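Local coordinates for putative lipoprotein (Parabacteroides distasonis, PDB 4FVS) that is of unknown function but, as a putative exported lipoprotein with a fold related to carriers of the LolA/LolB kind, may bind lipid, at residues A49-T54 against I60-D65; V89-T94 against N135-A140; I103-P108 against E185-N190; G157-A162 against G192-E197; A169-S172 against E177-T180. All coordinates share one frame; numbering follows the deposited sequence.

Interaction 1 (A49-T54 against I60-D65)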
# COMPACT_ATOMS: atom_id res chain seq x y z
N ALA A 49 3.80 2.66 -12.31
CA ALA A 49 2.61 3.49 -12.25
C ALA A 49 2.87 4.84 -11.60
O ALA A 49 3.71 4.93 -10.70
CB ALA A 49 1.52 2.77 -11.49
N ASP A 50 2.16 5.89 -12.07
CA ASP A 50 2.21 7.24 -11.51
C ASP A 50 1.10 7.40 -10.51
O ASP A 50 0.04 6.79 -10.67
CB ASP A 50 2.11 8.34 -12.58
CG ASP A 50 3.39 8.56 -13.33
OD1 ASP A 50 4.37 9.02 -12.70
OD2 ASP A 50 3.41 8.33 -14.56
N TYR A 51 1.33 8.21 -9.46
CA TYR A 51 0.30 8.47 -8.47
C TYR A 51 0.26 9.94 -8.15
O TYR A 51 1.28 10.63 -8.26
CB TYR A 51 0.48 7.62 -7.20
CG TYR A 51 1.67 7.96 -6.34
CD1 TYR A 51 1.61 9.00 -5.41
CD2 TYR A 51 2.83 7.18 -6.36
CE1 TYR A 51 2.69 9.30 -4.58
CE2 TYR A 51 3.91 7.46 -5.53
CZ TYR A 51 3.84 8.53 -4.64
OH TYR A 51 4.90 8.83 -3.81
N VAL A 52 -0.93 10.44 -7.80
CA VAL A 52 -1.19 11.81 -7.37
C VAL A 52 -2.11 11.74 -6.18
O VAL A 52 -3.24 11.25 -6.30
CB VAL A 52 -1.74 12.77 -8.46
CG1 VAL A 52 -1.71 14.22 -7.97
CG2 VAL A 52 -0.94 12.65 -9.76
N TYR A 53 -1.63 12.17 -5.02
CA TYR A 53 -2.42 12.21 -3.81
C TYR A 53 -2.87 13.66 -3.65
O TYR A 53 -2.03 14.57 -3.67
CB TYR A 53 -1.65 11.69 -2.58
CG TYR A 53 -1.19 10.24 -2.60
CD1 TYR A 53 -1.60 9.36 -3.59
CD2 TYR A 53 -0.35 9.74 -1.60
CE1 TYR A 53 -1.20 8.02 -3.60
CE2 TYR A 53 0.09 8.41 -1.61
CZ TYR A 53 -0.35 7.54 -2.60
OH TYR A 53 0.07 6.22 -2.59
N THR A 54 -4.20 13.88 -3.62
CA THR A 54 -4.81 15.20 -3.49
C THR A 54 -5.69 15.21 -2.27
O THR A 54 -6.15 14.15 -1.86
CB THR A 54 -5.62 15.59 -4.74
OG1 THR A 54 -6.61 14.59 -4.99
CG2 THR A 54 -4.75 15.82 -5.97
N ILE A 60 -2.80 19.24 -4.63
CA ILE A 60 -1.83 18.15 -4.60
C ILE A 60 -1.07 18.15 -3.27
O ILE A 60 -0.59 19.21 -2.84
CB ILE A 60 -0.85 18.24 -5.81
CG1 ILE A 60 -1.61 18.35 -7.14
CG2 ILE A 60 0.12 17.04 -5.81
CD1 ILE A 60 -0.87 19.01 -8.28
N VAL A 61 -0.95 16.97 -2.62
CA VAL A 61 -0.22 16.81 -1.36
C VAL A 61 1.00 15.94 -1.61
O VAL A 61 1.98 16.05 -0.88
CB VAL A 61 -1.08 16.29 -0.17
CG1 VAL A 61 -2.34 17.11 -0.03
CG2 VAL A 61 -1.42 14.81 -0.32
N ASN A 62 0.97 15.08 -2.62
CA ASN A 62 2.12 14.25 -2.99
C ASN A 62 1.91 13.68 -4.35
O ASN A 62 0.78 13.40 -4.75
CB ASN A 62 2.40 13.12 -1.98
CG ASN A 62 3.85 12.70 -1.92
OD1 ASN A 62 4.24 11.58 -2.30
ND2 ASN A 62 4.69 13.61 -1.43
N LYS A 63 3.00 13.50 -5.06
CA LYS A 63 3.02 12.91 -6.39
C LYS A 63 4.33 12.16 -6.52
O LYS A 63 5.34 12.57 -5.93
CB LYS A 63 2.80 13.97 -7.52
CG LYS A 63 3.83 15.10 -7.55
CD LYS A 63 3.79 15.91 -8.83
CE LYS A 63 4.92 16.92 -8.91
NZ LYS A 63 4.63 18.17 -8.17
N GLY A 64 4.29 11.07 -7.27
CA GLY A 64 5.44 10.23 -7.51
C GLY A 64 5.08 9.04 -8.37
O GLY A 64 4.01 9.02 -8.98
N ASP A 65 5.95 8.04 -8.39
CA ASP A 65 5.75 6.81 -9.15
C ASP A 65 6.05 5.57 -8.26
O ASP A 65 6.80 5.66 -7.29
CB ASP A 65 6.59 6.80 -10.43
CG ASP A 65 8.02 7.28 -10.29
OD1 ASP A 65 8.82 6.55 -9.65
OD2 ASP A 65 8.35 8.33 -10.89

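Interaction 2 (V89-T94 against N135-A140)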
# COMPACT_ATOMS: atom_id res chain seq x y z
N VAL A 89 -0.40 10.27 4.76
CA VAL A 89 -0.69 11.17 3.62
C VAL A 89 -1.05 12.63 4.09
O VAL A 89 -0.70 13.58 3.37
CB VAL A 89 -1.78 10.60 2.66
CG1 VAL A 89 -2.13 11.58 1.55
CG2 VAL A 89 -1.32 9.27 2.05
N SER A 90 -1.70 12.81 5.27
CA SER A 90 -2.04 14.13 5.84
C SER A 90 -0.75 14.88 6.25
O SER A 90 -0.60 16.09 6.00
CB SER A 90 -2.99 13.98 7.03
OG SER A 90 -2.45 13.19 8.07
N GLU A 91 0.20 14.13 6.82
CA GLU A 91 1.52 14.59 7.22
C GLU A 91 2.40 14.82 5.95
O GLU A 91 3.61 14.52 5.97
CB GLU A 91 2.15 13.53 8.16
CG GLU A 91 1.55 13.47 9.55
CD GLU A 91 1.89 14.68 10.39
OE1 GLU A 91 2.96 14.65 11.04
OE2 GLU A 91 1.15 15.69 10.33
N MSE A 92 1.80 15.32 4.83
CA MSE A 92 2.56 15.38 3.60
C MSE A 92 2.32 16.58 2.73
O MSE A 92 1.20 17.08 2.56
CB MSE A 92 2.26 14.17 2.74
CG MSE A 92 3.18 13.03 2.95
SE MSE A 92 2.68 11.75 1.62
CE MSE A 92 3.88 10.27 1.91
N ASN A 93 3.45 16.98 2.12
CA ASN A 93 3.65 17.99 1.10
C ASN A 93 4.44 17.31 -0.02
O ASN A 93 4.81 16.14 0.13
CB ASN A 93 4.31 19.25 1.67
CG ASN A 93 5.71 19.07 2.12
OD1 ASN A 93 6.62 18.97 1.31
ND2 ASN A 93 5.95 19.09 3.43
N THR A 94 4.66 17.98 -1.14
CA THR A 94 5.29 17.34 -2.30
C THR A 94 6.80 17.10 -2.12
O THR A 94 7.37 16.32 -2.88
CB THR A 94 5.02 18.13 -3.56
OG1 THR A 94 3.73 18.72 -3.42
CG2 THR A 94 5.02 17.24 -4.80
N ASN A 135 14.67 16.62 8.66
CA ASN A 135 13.27 16.42 8.99
C ASN A 135 12.86 15.03 8.45
O ASN A 135 12.62 14.86 7.24
CB ASN A 135 12.43 17.59 8.42
CG ASN A 135 10.95 17.54 8.74
OD1 ASN A 135 10.42 16.63 9.43
ND2 ASN A 135 10.24 18.54 8.24
N ARG A 136 12.86 14.02 9.34
CA ARG A 136 12.54 12.64 8.97
C ARG A 136 11.83 11.88 10.10
O ARG A 136 11.80 12.32 11.26
CB ARG A 136 13.81 11.86 8.53
CG ARG A 136 14.78 11.36 9.63
CD ARG A 136 15.58 12.47 10.27
NE ARG A 136 16.51 11.98 11.29
CZ ARG A 136 17.22 12.77 12.08
NH1 ARG A 136 17.14 14.09 11.98
NH2 ARG A 136 18.05 12.24 12.97
N LYS A 137 11.27 10.71 9.73
CA LYS A 137 10.58 9.74 10.57
C LYS A 137 10.90 8.36 10.10
O LYS A 137 10.93 8.10 8.89
CB LYS A 137 9.03 9.92 10.53
CG LYS A 137 8.43 10.98 11.42
CD LYS A 137 6.90 10.96 11.26
CE LYS A 137 6.19 12.08 11.99
NZ LYS A 137 4.74 12.11 11.67
N ASP A 138 11.11 7.45 11.04
CA ASP A 138 11.28 6.03 10.79
C ASP A 138 9.95 5.35 10.88
O ASP A 138 9.19 5.64 11.80
CB ASP A 138 12.23 5.39 11.82
CG ASP A 138 13.70 5.55 11.55
OD1 ASP A 138 14.14 5.14 10.45
OD2 ASP A 138 14.42 5.95 12.49
N MSE A 139 9.66 4.43 9.96
CA MSE A 139 8.43 3.65 10.04
C MSE A 139 8.75 2.22 9.78
O MSE A 139 9.28 1.90 8.71
CB MSE A 139 7.35 4.18 9.10
CG MSE A 139 7.14 5.68 9.25
SE MSE A 139 5.59 6.30 8.38
CE MSE A 139 4.28 5.56 9.54
N ALA A 140 8.51 1.36 10.78
CA ALA A 140 8.79 -0.06 10.69
C ALA A 140 7.50 -0.86 10.51
O ALA A 140 6.61 -0.80 11.36
CB ALA A 140 9.53 -0.52 11.93

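Interaction 3 (I103-P108 against E185-N190)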
# COMPACT_ATOMS: atom_id res chain seq x y z
N ILE A 103 8.71 -5.13 -0.91
CA ILE A 103 8.25 -6.25 -0.08
C ILE A 103 7.34 -7.18 -0.89
O ILE A 103 6.61 -6.73 -1.77
CB ILE A 103 7.55 -5.76 1.20
CG1 ILE A 103 6.37 -4.79 0.87
CG2 ILE A 103 8.59 -5.12 2.15
CD1 ILE A 103 5.39 -4.45 2.05
N ASN A 104 7.39 -8.48 -0.59
CA ASN A 104 6.57 -9.48 -1.27
C ASN A 104 5.13 -9.44 -0.78
O ASN A 104 4.86 -9.03 0.36
CB ASN A 104 7.12 -10.89 -1.08
CG ASN A 104 6.96 -11.46 0.31
OD1 ASN A 104 7.10 -10.79 1.32
ND2 ASN A 104 6.67 -12.74 0.40
N TYR A 105 4.22 -9.92 -1.65
CA TYR A 105 2.81 -10.11 -1.38
C TYR A 105 2.50 -11.55 -1.75
O TYR A 105 2.47 -11.90 -2.93
CB TYR A 105 1.93 -9.06 -2.11
CG TYR A 105 1.93 -7.72 -1.42
CD1 TYR A 105 2.98 -6.82 -1.60
CD2 TYR A 105 0.91 -7.36 -0.55
CE1 TYR A 105 3.01 -5.59 -0.93
CE2 TYR A 105 0.93 -6.14 0.13
CZ TYR A 105 1.99 -5.26 -0.06
OH TYR A 105 2.00 -4.04 0.57
N PRO A 106 2.37 -12.43 -0.75
CA PRO A 106 2.10 -13.84 -1.04
C PRO A 106 0.75 -14.05 -1.73
O PRO A 106 -0.17 -13.26 -1.56
CB PRO A 106 2.12 -14.50 0.35
CG PRO A 106 2.86 -13.55 1.23
CD PRO A 106 2.46 -12.20 0.71
N ASN A 107 0.66 -15.08 -2.57
CA ASN A 107 -0.52 -15.49 -3.33
C ASN A 107 -1.19 -16.67 -2.62
O ASN A 107 -0.68 -17.80 -2.67
CB ASN A 107 -0.11 -15.86 -4.77
CG ASN A 107 -1.21 -16.42 -5.65
OD1 ASN A 107 -2.42 -16.25 -5.40
ND2 ASN A 107 -0.79 -17.05 -6.74
N PRO A 108 -2.35 -16.45 -1.98
CA PRO A 108 -3.00 -17.54 -1.24
C PRO A 108 -3.79 -18.49 -2.13
O PRO A 108 -4.28 -19.53 -1.64
CB PRO A 108 -3.93 -16.80 -0.30
CG PRO A 108 -4.28 -15.57 -1.06
CD PRO A 108 -3.07 -15.17 -1.83
N GLU A 185 -4.76 -5.16 5.18
CA GLU A 185 -4.80 -4.88 3.76
C GLU A 185 -5.56 -5.99 3.05
O GLU A 185 -5.40 -7.15 3.40
CB GLU A 185 -3.38 -4.73 3.17
CG GLU A 185 -2.67 -3.44 3.57
CD GLU A 185 -1.31 -3.18 2.96
OE1 GLU A 185 -0.61 -4.16 2.63
OE2 GLU A 185 -0.92 -1.99 2.89
N TRP A 186 -6.39 -5.63 2.10
CA TRP A 186 -7.10 -6.54 1.21
C TRP A 186 -6.59 -6.29 -0.17
O TRP A 186 -6.76 -5.18 -0.70
CB TRP A 186 -8.62 -6.38 1.27
CG TRP A 186 -9.29 -6.88 2.50
CD1 TRP A 186 -9.95 -8.06 2.65
CD2 TRP A 186 -9.45 -6.16 3.73
NE1 TRP A 186 -10.53 -8.12 3.90
CE2 TRP A 186 -10.22 -6.98 4.59
CE3 TRP A 186 -8.99 -4.92 4.20
CZ2 TRP A 186 -10.55 -6.58 5.88
CZ3 TRP A 186 -9.31 -4.54 5.49
CH2 TRP A 186 -10.07 -5.36 6.32
N TYR A 187 -5.93 -7.27 -0.76
CA TYR A 187 -5.39 -7.08 -2.09
C TYR A 187 -5.88 -8.18 -3.02
O TYR A 187 -5.99 -9.34 -2.63
CB TYR A 187 -3.87 -6.99 -2.06
CG TYR A 187 -3.15 -8.19 -1.50
CD1 TYR A 187 -2.67 -9.19 -2.33
CD2 TYR A 187 -2.79 -8.24 -0.16
CE1 TYR A 187 -1.95 -10.27 -1.83
CE2 TYR A 187 -2.01 -9.29 0.35
CZ TYR A 187 -1.62 -10.32 -0.49
OH TYR A 187 -0.88 -11.38 -0.03
N SER A 188 -6.22 -7.80 -4.25
CA SER A 188 -6.77 -8.72 -5.23
C SER A 188 -5.89 -8.81 -6.49
O SER A 188 -5.23 -7.82 -6.84
CB SER A 188 -8.17 -8.24 -5.61
OG SER A 188 -8.91 -9.23 -6.31
N PRO A 189 -5.90 -9.95 -7.22
CA PRO A 189 -5.10 -10.04 -8.45
C PRO A 189 -5.48 -9.00 -9.50
O PRO A 189 -6.67 -8.72 -9.68
CB PRO A 189 -5.42 -11.44 -8.96
CG PRO A 189 -5.84 -12.20 -7.77
CD PRO A 189 -6.61 -11.22 -6.96
N ASN A 190 -4.45 -8.42 -10.15
CA ASN A 190 -4.50 -7.42 -11.23
C ASN A 190 -5.22 -6.13 -10.80
O ASN A 190 -5.63 -5.34 -11.65
CB ASN A 190 -5.16 -8.02 -12.48
CG ASN A 190 -4.54 -9.32 -12.91
OD1 ASN A 190 -3.32 -9.45 -13.05
ND2 ASN A 190 -5.38 -10.32 -13.12

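Interaction 4 (G157-A162 against G192-E197)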
# COMPACT_ATOMS: atom_id res chain seq x y z
N GLY A 157 -16.43 -2.46 -7.54
CA GLY A 157 -16.92 -3.81 -7.81
C GLY A 157 -16.70 -4.77 -6.67
O GLY A 157 -16.49 -4.33 -5.53
N THR A 158 -16.75 -6.08 -6.97
CA THR A 158 -16.53 -7.15 -5.98
C THR A 158 -15.25 -7.91 -6.36
O THR A 158 -15.05 -8.26 -7.52
CB THR A 158 -17.78 -8.03 -5.87
OG1 THR A 158 -18.88 -7.18 -5.53
CG2 THR A 158 -17.63 -9.13 -4.83
N PHE A 159 -14.36 -8.11 -5.36
CA PHE A 159 -13.05 -8.71 -5.59
C PHE A 159 -12.70 -9.78 -4.56
O PHE A 159 -12.97 -9.59 -3.37
CB PHE A 159 -11.96 -7.62 -5.53
CG PHE A 159 -12.22 -6.36 -6.33
CD1 PHE A 159 -12.95 -5.31 -5.78
CD2 PHE A 159 -11.75 -6.23 -7.63
CE1 PHE A 159 -13.23 -4.16 -6.54
CE2 PHE A 159 -12.01 -5.08 -8.38
CZ PHE A 159 -12.75 -4.05 -7.83
N ASP A 160 -12.09 -10.91 -5.03
CA ASP A 160 -11.62 -11.96 -4.12
C ASP A 160 -10.26 -11.51 -3.66
O ASP A 160 -9.37 -11.27 -4.48
CB ASP A 160 -11.61 -13.37 -4.76
CG ASP A 160 -11.64 -14.55 -3.78
OD1 ASP A 160 -12.28 -14.43 -2.71
OD2 ASP A 160 -11.15 -15.63 -4.15
N CYS A 161 -10.13 -11.26 -2.36
CA CYS A 161 -8.91 -10.71 -1.78
C CYS A 161 -8.24 -11.65 -0.82
O CYS A 161 -8.83 -12.63 -0.36
CB CYS A 161 -9.23 -9.40 -1.06
SG CYS A 161 -10.06 -8.17 -2.07
N ALA A 162 -7.03 -11.28 -0.47
CA ALA A 162 -6.20 -11.81 0.57
C ALA A 162 -6.12 -10.74 1.63
O ALA A 162 -5.92 -9.58 1.29
CB ALA A 162 -4.83 -12.15 0.02
N GLY A 192 -4.48 -5.00 -6.97
CA GLY A 192 -3.67 -4.57 -5.84
C GLY A 192 -4.57 -4.31 -4.67
O GLY A 192 -5.51 -5.07 -4.45
N LEU A 193 -4.34 -3.21 -3.93
CA LEU A 193 -5.13 -2.83 -2.76
C LEU A 193 -6.57 -2.48 -3.14
O LEU A 193 -6.78 -1.60 -3.97
CB LEU A 193 -4.49 -1.65 -1.99
CG LEU A 193 -3.16 -1.89 -1.35
CD1 LEU A 193 -2.60 -0.63 -0.76
CD2 LEU A 193 -3.22 -2.98 -0.29
N VAL A 194 -7.55 -3.15 -2.48
CA VAL A 194 -9.00 -2.99 -2.61
C VAL A 194 -9.52 -2.22 -1.37
O VAL A 194 -10.31 -1.26 -1.49
CB VAL A 194 -9.71 -4.36 -2.79
CG1 VAL A 194 -11.22 -4.23 -2.78
CG2 VAL A 194 -9.24 -5.04 -4.08
N ARG A 195 -9.07 -2.65 -0.18
CA ARG A 195 -9.41 -2.04 1.10
C ARG A 195 -8.24 -2.11 2.06
O ARG A 195 -7.48 -3.08 2.05
CB ARG A 195 -10.63 -2.74 1.71
CG ARG A 195 -11.11 -2.09 2.99
CD ARG A 195 -12.26 -2.80 3.65
NE ARG A 195 -12.61 -2.15 4.91
CZ ARG A 195 -13.45 -1.13 5.03
NH1 ARG A 195 -14.10 -0.67 3.97
NH2 ARG A 195 -13.67 -0.59 6.22
N THR A 196 -8.06 -1.07 2.88
CA THR A 196 -7.05 -1.04 3.94
C THR A 196 -7.70 -0.47 5.21
O THR A 196 -8.63 0.34 5.12
CB THR A 196 -5.76 -0.29 3.55
OG1 THR A 196 -5.95 1.12 3.51
CG2 THR A 196 -5.15 -0.77 2.26
N GLU A 197 -7.26 -0.93 6.40
CA GLU A 197 -7.71 -0.43 7.70
C GLU A 197 -6.51 -0.17 8.58
O GLU A 197 -5.55 -0.94 8.53
CB GLU A 197 -8.65 -1.40 8.37
CG GLU A 197 -10.00 -1.46 7.70
CD GLU A 197 -10.95 -2.48 8.30
OE1 GLU A 197 -10.59 -3.12 9.32
OE2 GLU A 197 -12.04 -2.68 7.71

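Interaction 5 (A169-S172 against E177-T180)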
# COMPACT_ATOMS: atom_id res chain seq x y z
N ALA A 169 5.39 0.75 13.72
CA ALA A 169 6.06 1.52 14.76
C ALA A 169 6.67 2.73 14.11
O ALA A 169 7.35 2.57 13.10
CB ALA A 169 7.10 0.67 15.48
N THR A 170 6.35 3.95 14.60
CA THR A 170 6.80 5.23 14.02
C THR A 170 7.62 6.02 15.06
O THR A 170 7.10 6.42 16.11
CB THR A 170 5.59 6.03 13.50
OG1 THR A 170 4.78 5.18 12.69
CG2 THR A 170 5.99 7.26 12.71
N ARG A 171 8.92 6.24 14.73
CA ARG A 171 9.94 6.97 15.48
C ARG A 171 10.26 8.30 14.82
O ARG A 171 10.24 8.39 13.60
CB ARG A 171 11.23 6.16 15.60
CG ARG A 171 11.08 4.90 16.40
CD ARG A 171 12.33 4.07 16.37
NE ARG A 171 13.29 4.54 17.37
CZ ARG A 171 14.38 5.23 17.09
NH1 ARG A 171 14.68 5.55 15.83
NH2 ARG A 171 15.20 5.61 18.07
N SER A 172 10.56 9.32 15.63
CA SER A 172 10.85 10.66 15.15
C SER A 172 11.83 11.37 16.08
O SER A 172 11.70 11.23 17.30
CB SER A 172 9.57 11.47 15.01
OG SER A 172 9.86 12.76 14.51
N GLU A 177 8.60 9.28 22.51
CA GLU A 177 8.12 7.89 22.49
C GLU A 177 7.83 7.38 21.05
O GLU A 177 7.59 8.16 20.12
CB GLU A 177 6.84 7.75 23.37
CG GLU A 177 5.55 8.40 22.86
CD GLU A 177 5.48 9.91 22.74
OE1 GLU A 177 5.94 10.61 23.67
OE2 GLU A 177 4.92 10.39 21.73
N THR A 178 7.86 6.05 20.90
CA THR A 178 7.56 5.32 19.67
C THR A 178 6.04 5.12 19.59
O THR A 178 5.43 4.62 20.55
CB THR A 178 8.32 3.98 19.66
OG1 THR A 178 9.73 4.21 19.84
CG2 THR A 178 8.10 3.19 18.37
N ILE A 179 5.42 5.53 18.45
CA ILE A 179 3.99 5.35 18.26
C ILE A 179 3.76 4.01 17.54
O ILE A 179 4.22 3.83 16.41
CB ILE A 179 3.31 6.55 17.53
CG1 ILE A 179 3.59 7.92 18.21
CG2 ILE A 179 1.82 6.31 17.33
CD1 ILE A 179 3.22 8.12 19.75
N THR A 180 3.04 3.10 18.20
CA THR A 180 2.73 1.79 17.63
C THR A 180 1.25 1.66 17.27
O THR A 180 0.38 2.34 17.83
CB THR A 180 3.13 0.66 18.58
OG1 THR A 180 2.36 0.76 19.78
CG2 THR A 180 4.60 0.63 18.86

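Interaction 1 (A49-T54 against I60-D65)
Tyr51 and Gly64 form a hydrogen-bonded pair in the antiparallel beta hairpin of strands 44-54 and 60-71, which has a classic bulge near its turn. The Tyr51 ring leans across the hairpin and lies over the backbone of Gly64, whose CA stands 3.9 Å from the ring centroid and 21° off the ring normal, a CH-pi contact. The inward lean follows from chi1 of 69°, which sets CG between the backbone N and the carbonyl carbon. With no side chain at Gly64, the ring can lie flat against the chain. At the ring edge, Tyr51 OH gives a hydrogen bond to Asn62 OD1 over 3.2 Å, the ring and amide planes only 24° apart. The amide is fixed from its other end as well, since Asn62 ND2 bonds to the carbonyl oxygens of Asn93 and Val96. Tyr53, on the same face, turns its ring toward Tyr51 CD1, which sits 3.5 Å above its plane, while Tyr53 OH bonds to Tyr33 and Ser84. The other face is looser: Val52 CG1 meets Ile60 CG2 at 4.0 Å, and Asp50 OD1 and Asp65 OD2, like charges, come within 4.4 Å. At the bulge, Val61 and Asn62 both face Tyr53, and Tyr53 O accepts two backbone bonds, from Val61 N at 2.8 Å and from Asn62 N at 3.2 Å.

Interaction 2 (V89-T94 against N135-A140)
Glu91 and Lys137 have their CA atoms 10.8 Å apart, the closest CA pair between loop segment 89-94 and segment 135-140 of strand 132-154, so no main-chain bond spans the gap and the contact belongs to two side chains. Lys137 covers most of the distance: beyond CG its chain is extended, with chi2 at -178°, and it carries NZ outward like a straight rod. Glu91 is bent at chi2 instead, and the two chains meet at about a right angle. Lys137 NZ gives a hydrogen bond to Glu91 OE1 over 3.2 Å and, as the groups carry opposite charges, the pair is a salt bridge. The ammonium uses the anti lone pair of OE1, the one turned away from OE2, and therefore approaches a single oxygen instead of sitting astride the carboxylate. The stem of Lys137 rests on Ile127, Thr170 and Ser172, which belong to the neighbouring strands and the loop beyond them. Were Lys137 replaced by an alanine, the Glu91 carboxylate would probably lose its cationic mate, and the loop this tie to the strand. Just 59 Å² is buried between the segments, and Glu91 is exposed. The chemistry is thus that of a surface ion pair, whose strength is likely to be reduced by solvent, between residues 46 apart in sequence.

Interaction 3 (I103-P108 against E185-N190)
Tyr105 and Tyr187 make the tight part of this buried contact, a T-shaped pair with centroids 5.1 Å apart and planes at 87°. The edge of Tyr105 points at the face of Tyr187: its CD2 comes 3.6 Å from Tyr187 CE2, displaced from the ring centre toward the rim. Tyr187 is held by its hydroxyl too, for Tyr187 OH gives a hydrogen bond to Pro106 O, which receives it in the carbonyl plane, on a lone pair. The modelled length between Tyr187 OH and Pro106 O is 2.5 Å, a value that deserves little weight at 2.70 Å resolution. A chi1 of 59° sets CG of Tyr187 between its own N and carbonyl carbon, from where the ring meets Tyr105 with its face while its in-plane edge meets the carbonyl. The remainder is looser. Tyr105 OH makes only a weak hydrogen bond to Glu185 OE1, at 3.3 Å, and the ring and carboxylate planes are 24° apart. Beyond Pro106 the contact thins toward the exposed Asn190, and Pro108 packs on strands 132-154 and 157-171 instead. Arg144 makes a cation-pi contact with Tyr105, and Phe7 meets Tyr187 edge-to-face. The contact joins the chain just after strand 102-104 to strand 179-188, itself flanked by strands 157-171 and 192-200, consistent with a strongly curved antiparallel sheet of the LolA/LolB kind.

Interaction 4 (G157-A162 against G192-E197)
Glu197 OE2 is gripped by two nitrogens of Arg195, beside the point where Val194 of the same strand packs on Phe159 and Cys161. Arg195 NE lies 2.9 Å from Glu197 OE2 and Arg195 NH2 3.0 Å from it, a side-on salt bridge in which both donors converge on one oxygen. That oxygen is met on its anti side and nearly in the guanidinium plane, only 8° out of it for the NE bond. The contact across the segments is wholly apolar. Val194 holds CG1 opposite its backbone N (chi1 174°) and CG2 beside it, and this spread turns CG1 mainly to the ring, while CG2 lies between the ring's base and the sulfur. CG1 reaches Phe159 CD1 at 3.6 Å, approaching the ring obliquely, while CG2 rests against Cys161 SG at 3.8 Å. Phe159 and Cys161, two residues apart on a strand, present their side chains to the same side. Strands 157-171 and 192-200 both flank strand 179-188 in the antiparallel sheet, and Val194 and Arg195 both face Trp186 of that middle strand, a classic beta bulge. The chain turns a corner at this point, and Val194 comes to pack on the strand beyond the middle one. Trimming Val194 to an alanine would remove both methyls and is likely to leave a gap beside Phe159 CD1 and Cys161 SG. Ser188, on the middle strand, touches both Phe159 and Val194, and its OG bonds to Asp160 O.

Interaction 5 (A169-S172 against E177-T180)
With chi1 at -55°, Thr178 places CG2 opposite its backbone N and OG1 beside it, and both branches then face Arg171 across the strand pair. Arg171, whose CG stands opposite its own carbonyl carbon (chi1 -65°), brings that CG to 3.8 Å from Thr178 OG1 and 4.0 Å from Thr178 CG2. The two side chains pass at a slant, and the contact is made by the arginine's aliphatic stem, with the guanidinium reaching on to a long, weak ion pair with Asp138. Thr178 CG2 also lies 4.0 Å from Ala169 CB, so a single methyl touches both residues. This is the turn end of the beta hairpin of strands 157-171 and 179-188. Thr170 and Ile179 are a hydrogen-bonded pair of it: Thr170 N bonds to Ile179 O at 2.8 Å, and Ile179 N returns the bond to Thr170 O at 3.0 Å with an N-H...O angle of 167°. Ala169 and Thr180 form the adjoining non-hydrogen-bonded pair, where Ala169 CA approaches Ile179 O at 3.4 Å in a CA-H...O contact. Most of the touching residues are exposed. On its other side, strand 157-171 runs beside strand 132-154, with backbone hydrogen bonds between Ala169 and Ala140 and between Arg171 and Asp138.

Overall arrangement
Reading from the N terminus, interaction 1 closes first, a short hairpin complete before the others open. Interaction 2 follows it in series, yet the two touch where Val61 packs on Val89 and Met92. The loop closed by interaction 2 crosses that of interaction 3, because segment 103-108 begins before 135-140 is reached and 185-190 comes after. Interactions 3 and 4 cross likewise, lie about 9 Å apart between centres, and share the backbone bond from Trp186 N to Arg195 O. Interaction 5, a second hairpin, falls within the spans of both, though its centre is about 26 to 28 Å from theirs; it instead touches interaction 2 through strands 132-154 and 157-171.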